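PDB 2JEP: xyloglucanase from Paenibacillus pabuli, which probably hydrolyses the beta-1,4-glucan backbone of xyloglucan in plant cell walls, as a family 5 endo-acting glycoside hydrolase. Local coordinates for residues Phe177-Glu182 with Gln204-Thr209; Ser193-Asn198 with Pro225-Asn230; Asp208-Arg211 with Asn216-Ala219. All coordinates share one frame; numbering follows the deposited sequence. Where two conformers were deposited one is given.

Contact 1: Phe177-Glu182 with Gln204-Thr209; sequences FESMNE and QIFVDT
F206 presents one ring face to S179 and its CZ end to F177. CB of S179 lies over that face, 3.6 Å from the F206 ring centroid and 20° off the normal, which meets the geometry of a CH-pi contact. It is displaced toward the rim on the CD2 side, where S179 CB to F206 CD2 is 3.4 Å. The edge is met near its plane by F177: its carbonyl O lies 3.5 Å from F206 CZ, and its CB is 3.8 Å from the same CZ. The F177 ring leads away from F206, so it is the root of that side chain, not its aromatic face, that meets this edge. The first torsion of F206 (chi1 158°) sets CG roughly opposite the backbone N and sends the ring inward to the strand end.

The segments meet through van der Waals and CH-pi packing, without hydrogen bonds between them; S179 OG and S179 O have their partners elsewhere. S179 OG hydrogen-bonds to N203 of helix 193-211, the helix that carries F206, while S179 O receives Y157 OH and W161 NE1 from helix 150-167. W161 also meets F206 edge-to-face. One turn along the helix, T209 OG1 donates to I205 O at 2.7 Å; T209 N, at 2.8 Å, reaches that oxygen from the opposite face of its carbonyl plane. E178 points away from the helix and forms a salt bridge with R87.

Strand 175-178 is the fourth of eight parallel strands closed into a TIM barrel, and helix 193-211 packs outside it. Just beyond S179, N181-E182 match the Asn-Glu pair at the end of the fourth strand in family 5, where relatives carry the acid/base glutamate; E182 is thus probably the counterpart here, at the catalytic end of the barrel.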
# COMPACT_ATOMS: atom_id res chain seq x y z
N PHE A 177 -0.06 -1.69 -10.92
CA PHE A 177 1.32 -1.79 -10.45
C PHE A 177 1.62 -0.57 -9.58
O PHE A 177 1.32 0.56 -9.97
CB PHE A 177 2.34 -1.80 -11.59
CG PHE A 177 2.20 -2.90 -12.61
CD1 PHE A 177 1.57 -4.10 -12.34
CD2 PHE A 177 2.75 -2.74 -13.86
CE1 PHE A 177 1.48 -5.09 -13.32
CE2 PHE A 177 2.68 -3.73 -14.83
CZ PHE A 177 2.03 -4.89 -14.56
N GLU A 178 2.27 -0.81 -8.44
CA GLU A 178 2.69 0.22 -7.48
C GLU A 178 4.22 0.22 -7.45
O GLU A 178 4.86 -0.81 -7.22
CB GLU A 178 2.11 -0.12 -6.10
CG GLU A 178 2.49 0.80 -4.99
CD GLU A 178 1.95 0.36 -3.65
OE1 GLU A 178 1.41 -0.76 -3.55
OE2 GLU A 178 2.05 1.14 -2.68
N SER A 179 4.80 1.40 -7.72
CA SER A 179 6.22 1.48 -8.02
C SER A 179 7.14 0.97 -6.92
O SER A 179 8.19 0.39 -7.20
CB SER A 179 6.58 2.91 -8.32
OG SER A 179 6.30 3.76 -7.21
N MET A 180 6.72 1.24 -5.69
CA MET A 180 7.51 0.91 -4.51
C MET A 180 6.62 1.22 -3.32
O MET A 180 5.46 1.62 -3.51
CB MET A 180 8.83 1.71 -4.50
CG MET A 180 8.63 3.20 -4.60
SD MET A 180 10.05 4.05 -5.35
CE MET A 180 9.52 5.75 -5.24
N ASN A 181 7.13 0.98 -2.12
CA ASN A 181 6.30 1.05 -0.92
C ASN A 181 6.58 2.33 -0.15
O ASN A 181 6.12 3.41 -0.56
CB ASN A 181 6.47 -0.26 -0.11
CG ASN A 181 5.68 -0.27 1.17
OD1 ASN A 181 4.50 0.11 1.15
ND2 ASN A 181 6.30 -0.70 2.28
N GLU A 182 7.33 2.23 0.94
CA GLU A 182 7.67 3.35 1.82
C GLU A 182 9.16 3.61 1.68
O GLU A 182 9.99 2.85 2.18
CB GLU A 182 7.34 3.02 3.28
CG GLU A 182 5.86 2.78 3.49
CD GLU A 182 5.50 2.37 4.92
OE1 GLU A 182 6.40 2.00 5.71
OE2 GLU A 182 4.28 2.41 5.24
N GLN A 204 9.68 7.87 -12.14
CA GLN A 204 9.71 8.13 -13.60
C GLN A 204 10.20 6.93 -14.38
O GLN A 204 9.65 6.57 -15.42
CB GLN A 204 10.57 9.36 -13.89
CG GLN A 204 10.45 9.81 -15.34
CD GLN A 204 9.04 10.28 -15.64
OE1 GLN A 204 8.59 11.31 -15.12
NE2 GLN A 204 8.30 9.49 -16.44
N ILE A 205 11.28 6.31 -13.90
CA ILE A 205 11.81 5.08 -14.52
C ILE A 205 10.75 3.98 -14.54
O ILE A 205 10.56 3.28 -15.56
CB ILE A 205 13.09 4.60 -13.77
CG1 ILE A 205 14.24 5.58 -14.01
CG2 ILE A 205 13.51 3.19 -14.22
CD1 ILE A 205 15.36 5.49 -12.96
N PHE A 206 10.08 3.80 -13.41
CA PHE A 206 9.00 2.82 -13.32
C PHE A 206 7.95 3.08 -14.40
O PHE A 206 7.58 2.17 -15.15
CB PHE A 206 8.41 2.84 -11.90
CG PHE A 206 7.03 2.31 -11.79
CD1 PHE A 206 6.78 0.94 -11.79
CD2 PHE A 206 5.95 3.16 -11.61
CE1 PHE A 206 5.47 0.46 -11.61
CE2 PHE A 206 4.67 2.69 -11.43
CZ PHE A 206 4.43 1.33 -11.44
N VAL A 207 7.42 4.29 -14.44
CA VAL A 207 6.34 4.59 -15.37
C VAL A 207 6.78 4.29 -16.81
O VAL A 207 6.11 3.56 -17.53
CB VAL A 207 5.83 6.04 -15.22
CG1 VAL A 207 4.91 6.43 -16.38
CG2 VAL A 207 5.12 6.27 -13.83
N ASP A 208 7.90 4.86 -17.21
CA ASP A 208 8.32 4.73 -18.60
C ASP A 208 8.70 3.30 -18.95
O ASP A 208 8.44 2.83 -20.06
CB ASP A 208 9.50 5.63 -18.89
CG ASP A 208 9.17 7.13 -18.78
OD1 ASP A 208 8.01 7.52 -18.92
OD2 ASP A 208 10.10 7.92 -18.58
N THR A 209 9.32 2.59 -18.01
CA THR A 209 9.69 1.21 -18.27
C THR A 209 8.45 0.34 -18.45
O THR A 209 8.37 -0.46 -19.38
CB THR A 209 10.57 0.66 -17.10
OG1 THR A 209 11.79 1.41 -17.03
CG2 THR A 209 10.89 -0.80 -17.26

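Contact 2: Ser193-Asn198 with Pro225-Asn230; sequences SAYYTN and PGWNTN
Y196 and W227 supply the polar link: W227 N donates to Y196 OH at 3.0 Å, with an N-H...O angle of 168°, an almost straight bond. The same phenol oxygen hydrogen-bonds to Y233 O, so the buried hydroxyl is gripped from two backbone sites.

Ring packing accompanies the bond. CB of W227 sits over one face of the Y196 ring, 3.5 Å from Y196 CZ, and the indole continues across it at a slant. The Y196 ring and the six-membered ring of W227 have centroids 5.5 Å apart and planes at 45°, so they neither stack nor meet edge-to-face. With CG of W227 anti to its backbone N (chi1 -174°), the indole extends toward the helix.

An apolar contact of the Y195 beta carbon with the indole edge adds to this: Y195 CB is 3.7 Å from W227 CH2, while the Y195 ring leads away.

Around the barrel, these residues join the first turns of helix 193-211 to the loop between strand 222-225 and helix 231-235. N230 N-caps that second helix through OD1 to Y233 N, and T229 packs against strand 259-265.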
# COMPACT_ATOMS: atom_id res chain seq x y z
N SER A 193 16.37 16.98 -0.11
CA SER A 193 15.91 17.27 -1.45
C SER A 193 16.60 16.42 -2.52
O SER A 193 15.94 16.01 -3.50
CB SER A 193 16.09 18.74 -1.79
OG SER A 193 17.41 19.16 -1.56
N ALA A 194 17.88 16.13 -2.35
CA ALA A 194 18.58 15.27 -3.32
C ALA A 194 18.02 13.86 -3.29
O ALA A 194 17.84 13.22 -4.32
CB ALA A 194 20.08 15.25 -3.03
N TYR A 195 17.74 13.35 -2.09
CA TYR A 195 17.15 12.04 -1.98
C TYR A 195 15.74 11.99 -2.56
O TYR A 195 15.34 11.00 -3.16
CB TYR A 195 17.14 11.56 -0.53
CG TYR A 195 18.48 11.36 0.10
CD1 TYR A 195 19.65 11.28 -0.65
CD2 TYR A 195 18.60 11.27 1.48
CE1 TYR A 195 20.88 11.11 -0.03
CE2 TYR A 195 19.84 11.12 2.09
CZ TYR A 195 20.97 11.03 1.34
OH TYR A 195 22.20 10.86 1.95
N TYR A 196 14.98 13.09 -2.38
CA TYR A 196 13.66 13.18 -2.98
C TYR A 196 13.75 13.11 -4.50
O TYR A 196 12.92 12.46 -5.16
CB TYR A 196 12.89 14.43 -2.51
CG TYR A 196 11.42 14.21 -2.23
CD1 TYR A 196 10.65 13.31 -2.97
CD2 TYR A 196 10.79 14.93 -1.22
CE1 TYR A 196 9.31 13.11 -2.68
CE2 TYR A 196 9.45 14.73 -0.93
CZ TYR A 196 8.72 13.81 -1.66
OH TYR A 196 7.38 13.57 -1.34
N THR A 197 14.79 13.74 -5.06
CA THR A 197 15.02 13.64 -6.50
C THR A 197 15.25 12.20 -6.94
O THR A 197 14.71 11.77 -7.94
CB THR A 197 16.16 14.58 -6.90
OG1 THR A 197 15.70 15.90 -6.66
CG2 THR A 197 16.56 14.40 -8.37
N ASN A 198 16.01 11.43 -6.17
CA ASN A 198 16.17 10.00 -6.49
C ASN A 198 14.82 9.28 -6.47
O ASN A 198 14.53 8.50 -7.35
CB ASN A 198 17.19 9.33 -5.55
CG ASN A 198 18.60 9.85 -5.76
OD1 ASN A 198 18.94 10.36 -6.85
ND2 ASN A 198 19.43 9.73 -4.73
N PRO A 225 4.10 6.56 -4.84
CA PRO A 225 4.12 7.35 -3.65
C PRO A 225 5.08 8.52 -3.70
O PRO A 225 5.95 8.58 -4.56
CB PRO A 225 4.64 6.35 -2.62
CG PRO A 225 5.70 5.61 -3.41
CD PRO A 225 5.16 5.54 -4.83
N GLY A 226 4.94 9.40 -2.71
CA GLY A 226 6.00 10.32 -2.34
C GLY A 226 6.79 9.79 -1.15
O GLY A 226 6.82 8.59 -0.87
N TRP A 227 7.48 10.69 -0.47
CA TRP A 227 8.44 10.35 0.57
C TRP A 227 7.79 9.62 1.74
O TRP A 227 6.92 10.18 2.42
CB TRP A 227 9.08 11.64 1.08
CG TRP A 227 10.19 11.47 2.04
CD1 TRP A 227 10.13 11.51 3.40
CD2 TRP A 227 11.57 11.31 1.71
NE1 TRP A 227 11.38 11.38 3.93
CE2 TRP A 227 12.29 11.25 2.92
CE3 TRP A 227 12.28 11.21 0.50
CZ2 TRP A 227 13.67 11.10 2.97
CZ3 TRP A 227 13.64 11.07 0.54
CH2 TRP A 227 14.33 11.01 1.77
N ASN A 228 8.23 8.39 1.98
CA ASN A 228 7.77 7.59 3.13
C ASN A 228 6.25 7.48 3.21
O ASN A 228 5.72 7.30 4.30
CB ASN A 228 8.31 8.10 4.46
CG ASN A 228 8.30 7.03 5.51
OD1 ASN A 228 8.38 5.83 5.18
ND2 ASN A 228 8.25 7.44 6.77
N THR A 229 5.58 7.52 2.07
CA THR A 229 4.11 7.49 2.01
C THR A 229 3.46 8.51 2.96
O THR A 229 2.33 8.32 3.41
CB THR A 229 3.51 6.08 2.17
OG1 THR A 229 3.83 5.53 3.44
CG2 THR A 229 3.96 5.15 1.05
N ASN A 230 4.17 9.60 3.21
CA ASN A 230 3.73 10.60 4.19
C ASN A 230 2.94 11.70 3.50
O ASN A 230 3.46 12.39 2.60
CB ASN A 230 4.98 11.17 4.87
CG ASN A 230 4.69 12.20 5.91
OD1 ASN A 230 4.32 13.31 5.62
ND2 ASN A 230 4.88 11.82 7.15

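Contact 3: Asp208-Arg211 with Asn216-Ala219; sequences DTVR and NNNA
R211 reaches N217 through a single hydrogen bond: NH1 donates to N217 O at 3.0 Å with an N-H...O angle of 159°. The acceptor lies in the guanidinium plane, whereas the nitrogen stands tilted by 32° from the plane of the carbonyl. A bend at chi2 (-47°) folds the arginine chain back over the turn, bringing its CD within 3.4 Å of N217 O. N218 O lies over one face of the guanidinium, 3.9 Å from R211 CZ. Beside this, N217 CB packs against the helix end, 3.3 Å from V210 O and 3.9 Å from V210 CG1; the V210 and N217 side chains cross at about a right angle. R211 O is in turn 3.4 Å from N218 CB.

The receiving segment is a type I beta turn, closed by A219 N donating to N216 O at 3.0 Å. It belongs to the connection from helix 193-211 into strand 222-225, the returning half of a beta-alpha-beta crossover, and lies at the barrel end that in TIM barrels faces away from the catalytic site.

Further out, R211 NH2 forms a salt bridge with D245, which probably offsets its charge, and NH1 has a second acceptor in R220 O, so both terminal nitrogens are anchored and the guanidinium's rotation is probably restricted. The N217 amide is fixed at both ends: ND2 bonds to T213 OG1 and A165 O, and OD1 accepts from R220 NE. T213 OG1 also hydrogen-bonds to V210 O, tying the helix terminus to the asparagine, while V210 packs onto W161 and A165 of helix 150-167.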
# COMPACT_ATOMS: atom_id res chain seq x y z
N ASP A 208 7.90 4.86 -17.21
CA ASP A 208 8.32 4.73 -18.60
C ASP A 208 8.70 3.30 -18.95
O ASP A 208 8.44 2.83 -20.06
CB ASP A 208 9.50 5.63 -18.89
CG ASP A 208 9.17 7.13 -18.78
OD1 ASP A 208 8.01 7.52 -18.92
OD2 ASP A 208 10.10 7.92 -18.58
N THR A 209 9.32 2.59 -18.01
CA THR A 209 9.69 1.21 -18.27
C THR A 209 8.45 0.34 -18.45
O THR A 209 8.37 -0.46 -19.38
CB THR A 209 10.57 0.66 -17.10
OG1 THR A 209 11.79 1.41 -17.03
CG2 THR A 209 10.89 -0.80 -17.26
N VAL A 210 7.49 0.49 -17.54
CA VAL A 210 6.27 -0.31 -17.65
C VAL A 210 5.56 -0.04 -18.96
O VAL A 210 5.09 -0.98 -19.63
CB VAL A 210 5.34 -0.05 -16.44
CG1 VAL A 210 3.93 -0.61 -16.71
CG2 VAL A 210 5.97 -0.64 -15.18
N ARG A 211 5.44 1.23 -19.35
CA ARG A 211 4.68 1.54 -20.55
C ARG A 211 5.30 0.89 -21.79
O ARG A 211 4.58 0.57 -22.72
CB ARG A 211 4.62 3.05 -20.78
CG ARG A 211 3.85 3.86 -19.76
CD ARG A 211 2.52 3.31 -19.39
NE ARG A 211 1.79 4.19 -18.52
CZ ARG A 211 0.72 3.82 -17.85
NH1 ARG A 211 0.31 2.56 -17.88
NH2 ARG A 211 0.09 4.72 -17.10
N ASN A 216 -1.24 -4.72 -22.14
CA ASN A 216 -2.02 -3.66 -21.54
C ASN A 216 -1.18 -2.77 -20.61
O ASN A 216 -1.72 -1.88 -19.97
CB ASN A 216 -3.18 -4.28 -20.75
CG ASN A 216 -4.19 -3.26 -20.30
OD1 ASN A 216 -4.62 -2.40 -21.08
ND2 ASN A 216 -4.57 -3.30 -19.02
N ASN A 217 0.13 -3.00 -20.53
CA ASN A 217 0.95 -2.20 -19.62
C ASN A 217 1.06 -0.75 -20.03
O ASN A 217 1.33 0.11 -19.20
CB ASN A 217 2.33 -2.80 -19.48
CG ASN A 217 2.30 -4.12 -18.75
OD1 ASN A 217 1.40 -4.37 -17.95
ND2 ASN A 217 3.29 -4.97 -19.00
N ASN A 218 0.86 -0.45 -21.31
CA ASN A 218 0.89 0.93 -21.74
C ASN A 218 -0.37 1.70 -21.35
O ASN A 218 -0.38 2.93 -21.44
CB ASN A 218 1.22 1.03 -23.23
CG ASN A 218 0.12 0.56 -24.12
OD1 ASN A 218 -0.82 -0.06 -23.69
ND2 ASN A 218 0.24 0.87 -25.42
N ALA A 219 -1.39 0.99 -20.86
CA ALA A 219 -2.67 1.62 -20.53
C ALA A 219 -3.10 1.52 -19.08
O ALA A 219 -3.97 2.26 -18.66
CB ALA A 219 -3.78 1.04 -21.43

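All three contacts are buried and hold helix 193-211, at successive points along its length: contact 2 at its start, contact 1 further along, contact 3 at its end. Contact 1, its centre about 13 Å from the chain centre, is the most interior and is held by packing and a CH-pi contact alone. Contact 2 mixes aromatic packing with one backbone-to-phenol bond. Contact 3, its centre about 20 Å from the chain centre, lies nearest the surface, with partly exposed N218 and A219 at its margin, and relies on an arginine-carbonyl bond. Contact 1 touches both others: S179 OG is 3.2 Å from P225 CD, and F177 CE2 is 3.4 Å from N217 OD1. Contacts 2 and 3 do not meet.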